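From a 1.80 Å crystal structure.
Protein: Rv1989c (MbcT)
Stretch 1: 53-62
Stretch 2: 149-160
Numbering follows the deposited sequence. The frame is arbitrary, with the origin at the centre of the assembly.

Stretch 1 53-62: LFPAIYLADS
Stretch 2, residues 149-160: GGVGLVVTAYEQ

Residues 56-60 and 150-156 form neighbouring antiparallel strands, their N-to-C directions 159° apart and their axes 4.6 Å apart at closest approach. The register pairs Ala56 with Thr156, Ile57 with Val155, Tyr58 with Val154, Leu59 with Leu153 and Ala60 with Gly152, with CA-CA separations of 4.4 to 5.0 Å. Hydrogen-bonded pairs alternate with non-hydrogen-bonded ones, and the contact buries 721 Å² in all.

Leu53 (phi/psi -115/-38) lies out of reach. Phe54, extended at -157/149 with chi1 52° (p) and chi2 90°, points toward the second stretch; its CE1 lies 3.5 Å from Thr156 CG2, so the aromatic carbon meets the apolar methyl of the threonine (chi1 p), and Phe54 CB lies 4.3 Å from Ala157 CB. Pro55 (-66/149) has no amide hydrogen to give, but its O accepts from Ala157 N at 2.9 Å, nearly straight at 172°. Here the second stretch leaves its strand: Ala157 takes the left-handed 51/49 conformation at the N-cap of a helix that begins with Tyr158. A water fills the turn, donating to Val155 O at 2.9 Å and accepting from Tyr158 N at 2.9 Å.

Ala56 (-146/145) faces Thr156 in a non-hydrogen-bonded pair, 4.5 Å between Ala56 CA and Thr156 CA; its CA comes 3.2 Å from Val155 O in a CA-H...O contact, and its CB, a single methyl, rests 4.2 Å from Val154 CG1. Ile57 (-120/130; chi1 m, chi2 t) turns to the other face. Its N donates to Val155 O and its O accepts from Val155 N, both at 2.9 Å, closing a two-bond ring. The beta-branched side chains, well suited to strands, meet at 4.3 Å between Ile57 CB and Val155 CB (valine chi1 t), while Ile57 CD1 reaches 4.2 Å from Tyr158 CB.

Tyr58 (-104/122; chi1 -74°, chi2 80°) returns to the face of Ala56. Its broad ring bends back over Val154 (chi1 t), whose CG1 sits 4.0 Å from the Tyr58 ring centroid, 21° off the normal, in a CH-pi contact; Tyr58 CE2 is 3.5 Å from Val154 CG2. The hydroxyl is satisfied elsewhere in the structure. Leu59 (-126/157; chi1 m, chi2 115°) repeats the two-bond ring with Leu153: Leu59 N to Leu153 O and Leu153 N to Leu59 O are each 2.8 Å. Its CD1 packs 3.6 Å from Val155 CG2 and 4.1 Å from Leu153 CD2 (chi1 t, chi2 p), extending the apolar surface begun by Ile57.

Ala60 (-117/160) faces Gly152 at 4.4 Å between CA atoms, a close, lightly furnished pair. Asp61 (-88/4; chi1 71°, p) ends the ladder: its N donates to Val151 O at 2.9 Å, bent to 135°, and its OD1, replacing a backbone carbonyl, accepts from Val151 N at 3.0 Å. Gly150, the first residue of its strand, at 156/-125, suits its place because a CB would lie 2.9 Å from Asp61 OD1 and jam against the preceding carbonyl O. Ser62 (-156/159; chi1 p) then caps a following helix.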

# COMPACT_ATOMS: atom_id res chain seq x y z
N LEU B 53 -20.78 -16.90 -8.12
CA LEU B 53 -21.63 -17.45 -7.06
C LEU B 53 -22.38 -18.70 -7.47
O LEU B 53 -22.57 -19.63 -6.67
CB LEU B 53 -22.62 -16.39 -6.57
CG LEU B 53 -22.02 -15.34 -5.65
CD1 LEU B 53 -23.08 -14.34 -5.22
CD2 LEU B 53 -21.36 -16.01 -4.44
N PHE B 54 -22.84 -18.73 -8.72
CA PHE B 54 -23.63 -19.87 -9.17
C PHE B 54 -23.57 -19.99 -10.67
O PHE B 54 -23.45 -18.98 -11.36
CB PHE B 54 -25.10 -19.76 -8.70
CG PHE B 54 -25.78 -18.43 -9.05
CD1 PHE B 54 -26.46 -18.27 -10.24
CD2 PHE B 54 -25.77 -17.38 -8.14
CE1 PHE B 54 -27.11 -17.05 -10.55
CE2 PHE B 54 -26.41 -16.18 -8.42
CZ PHE B 54 -27.08 -16.00 -9.62
N PRO B 55 -23.65 -21.22 -11.19
CA PRO B 55 -23.80 -21.43 -12.63
C PRO B 55 -25.14 -20.89 -13.09
O PRO B 55 -26.12 -20.88 -12.33
CB PRO B 55 -23.74 -22.96 -12.80
CG PRO B 55 -23.27 -23.50 -11.49
CD PRO B 55 -23.62 -22.49 -10.44
N ALA B 56 -25.19 -20.43 -14.33
CA ALA B 56 -26.45 -19.97 -14.91
C ALA B 56 -26.48 -20.29 -16.39
O ALA B 56 -25.44 -20.24 -17.06
CB ALA B 56 -26.64 -18.46 -14.68
N ILE B 57 -27.67 -20.62 -16.89
CA ILE B 57 -27.88 -21.00 -18.29
C ILE B 57 -28.85 -20.02 -18.91
O ILE B 57 -29.92 -19.79 -18.36
CB ILE B 57 -28.50 -22.40 -18.43
CG1 ILE B 57 -27.63 -23.48 -17.77
CG2 ILE B 57 -28.72 -22.75 -19.89
CD1 ILE B 57 -28.33 -24.84 -17.81
N TYR B 58 -28.51 -19.47 -20.07
CA TYR B 58 -29.39 -18.54 -20.75
C TYR B 58 -30.09 -19.21 -21.94
O TYR B 58 -29.43 -19.73 -22.84
CB TYR B 58 -28.60 -17.31 -21.19
CG TYR B 58 -28.25 -16.40 -20.02
CD1 TYR B 58 -27.19 -16.68 -19.18
CD2 TYR B 58 -29.03 -15.27 -19.75
CE1 TYR B 58 -26.88 -15.86 -18.10
CE2 TYR B 58 -28.74 -14.45 -18.67
CZ TYR B 58 -27.67 -14.76 -17.84
OH TYR B 58 -27.38 -13.95 -16.77
N LEU B 59 -31.43 -19.21 -21.92
CA LEU B 59 -32.23 -19.81 -22.99
C LEU B 59 -33.23 -18.80 -23.53
O LEU B 59 -33.60 -17.87 -22.84
CB LEU B 59 -32.98 -21.05 -22.48
CG LEU B 59 -32.06 -22.10 -21.84
CD1 LEU B 59 -32.40 -22.25 -20.38
CD2 LEU B 59 -32.22 -23.43 -22.54
N ALA B 60 -33.69 -19.02 -24.76
CA ALA B 60 -34.75 -18.19 -25.34
C ALA B 60 -35.97 -19.06 -25.60
O ALA B 60 -35.83 -20.28 -25.72
CB ALA B 60 -34.27 -17.54 -26.62
N ASP B 61 -37.16 -18.45 -25.75
CA ASP B 61 -38.39 -19.23 -25.89
C ASP B 61 -38.73 -19.60 -27.34
O ASP B 61 -39.78 -20.18 -27.62
CB ASP B 61 -39.60 -18.48 -25.27
CG ASP B 61 -40.03 -17.26 -26.07
OD1 ASP B 61 -39.19 -16.65 -26.78
OD2 ASP B 61 -41.22 -16.89 -25.98
N SER B 62 -37.85 -19.26 -28.27
CA SER B 62 -37.99 -19.69 -29.65
C SER B 62 -36.63 -19.70 -30.32
O SER B 62 -35.71 -19.00 -29.88
CB SER B 62 -38.94 -18.78 -30.43
OG SER B 62 -38.32 -17.52 -30.69
N GLY B 149 -35.70 -10.45 -28.77
CA GLY B 149 -36.45 -11.19 -29.77
C GLY B 149 -37.62 -12.01 -29.26
O GLY B 149 -38.21 -12.78 -30.02
N GLY B 150 -37.95 -11.86 -27.98
CA GLY B 150 -39.05 -12.62 -27.39
C GLY B 150 -38.89 -12.75 -25.88
O GLY B 150 -38.74 -11.75 -25.18
N VAL B 151 -38.89 -13.98 -25.36
CA VAL B 151 -38.75 -14.20 -23.92
C VAL B 151 -37.49 -15.00 -23.60
O VAL B 151 -37.15 -15.95 -24.30
CB VAL B 151 -39.99 -14.93 -23.35
CG1 VAL B 151 -39.78 -15.28 -21.88
CG2 VAL B 151 -41.22 -14.04 -23.51
N GLY B 152 -36.77 -14.57 -22.57
CA GLY B 152 -35.59 -15.28 -22.11
C GLY B 152 -35.82 -16.00 -20.80
O GLY B 152 -36.68 -15.62 -20.00
N LEU B 153 -35.06 -17.07 -20.60
CA LEU B 153 -35.09 -17.81 -19.35
C LEU B 153 -33.67 -17.93 -18.83
O LEU B 153 -32.77 -18.39 -19.55
CB LEU B 153 -35.70 -19.19 -19.54
CG LEU B 153 -35.57 -20.13 -18.33
CD1 LEU B 153 -36.27 -19.55 -17.10
CD2 LEU B 153 -36.11 -21.51 -18.69
N VAL B 154 -33.46 -17.51 -17.59
CA VAL B 154 -32.17 -17.69 -16.93
C VAL B 154 -32.34 -18.76 -15.88
O VAL B 154 -33.10 -18.57 -14.94
CB VAL B 154 -31.68 -16.39 -16.28
CG1 VAL B 154 -30.23 -16.54 -15.83
CG2 VAL B 154 -31.82 -15.24 -17.28
N VAL B 155 -31.65 -19.89 -16.04
CA VAL B 155 -31.79 -21.01 -15.11
C VAL B 155 -30.59 -21.03 -14.17
O VAL B 155 -29.46 -21.14 -14.61
CB VAL B 155 -31.91 -22.36 -15.85
CG1 VAL B 155 -32.13 -23.49 -14.85
CG2 VAL B 155 -33.04 -22.31 -16.86
N THR B 156 -30.85 -20.93 -12.87
CA THR B 156 -29.77 -20.67 -11.93
C THR B 156 -29.49 -21.89 -11.06
O THR B 156 -30.42 -22.44 -10.46
CB THR B 156 -30.08 -19.44 -11.03
OG1 THR B 156 -31.37 -19.60 -10.43
CG2 THR B 156 -30.13 -18.16 -11.87
N ALA B 157 -28.22 -22.31 -11.03
CA ALA B 157 -27.79 -23.47 -10.26
C ALA B 157 -28.67 -24.69 -10.55
O ALA B 157 -29.18 -25.36 -9.65
CB ALA B 157 -27.79 -23.15 -8.78
N TYR B 158 -28.85 -24.93 -11.85
CA TYR B 158 -29.65 -26.01 -12.40
C TYR B 158 -29.44 -27.34 -11.69
O TYR B 158 -30.39 -28.00 -11.27
CB TYR B 158 -29.33 -26.13 -13.90
CG TYR B 158 -29.63 -27.46 -14.51
CD1 TYR B 158 -28.61 -28.21 -15.12
CD2 TYR B 158 -30.92 -27.98 -14.51
CE1 TYR B 158 -28.88 -29.45 -15.69
CE2 TYR B 158 -31.20 -29.21 -15.08
CZ TYR B 158 -30.18 -29.94 -15.67
OH TYR B 158 -30.47 -31.16 -16.24
N GLU B 159 -28.17 -27.71 -11.56
CA GLU B 159 -27.78 -29.02 -11.05
C GLU B 159 -28.31 -29.30 -9.64
O GLU B 159 -28.80 -30.39 -9.36
CB GLU B 159 -26.24 -29.14 -11.07
CG GLU B 159 -25.61 -29.04 -12.48
CD GLU B 159 -25.40 -27.59 -12.98
OE1 GLU B 159 -25.94 -26.64 -12.39
OE2 GLU B 159 -24.66 -27.42 -13.98
N GLN B 160 -28.23 -28.29 -8.76
CA GLN B 160 -28.64 -28.43 -7.37
C GLN B 160 -30.13 -28.20 -7.15
O GLN B 160 -30.71 -28.70 -6.19
CB GLN B 160 -27.88 -27.45 -6.47
CG GLN B 160 -26.48 -27.88 -6.10
CD GLN B 160 -25.54 -27.75 -7.27
OE1 GLN B 160 -25.55 -26.74 -7.98
NE2 GLN B 160 -24.73 -28.77 -7.49
O HOH W 1 -27.69 -23.38 -14.06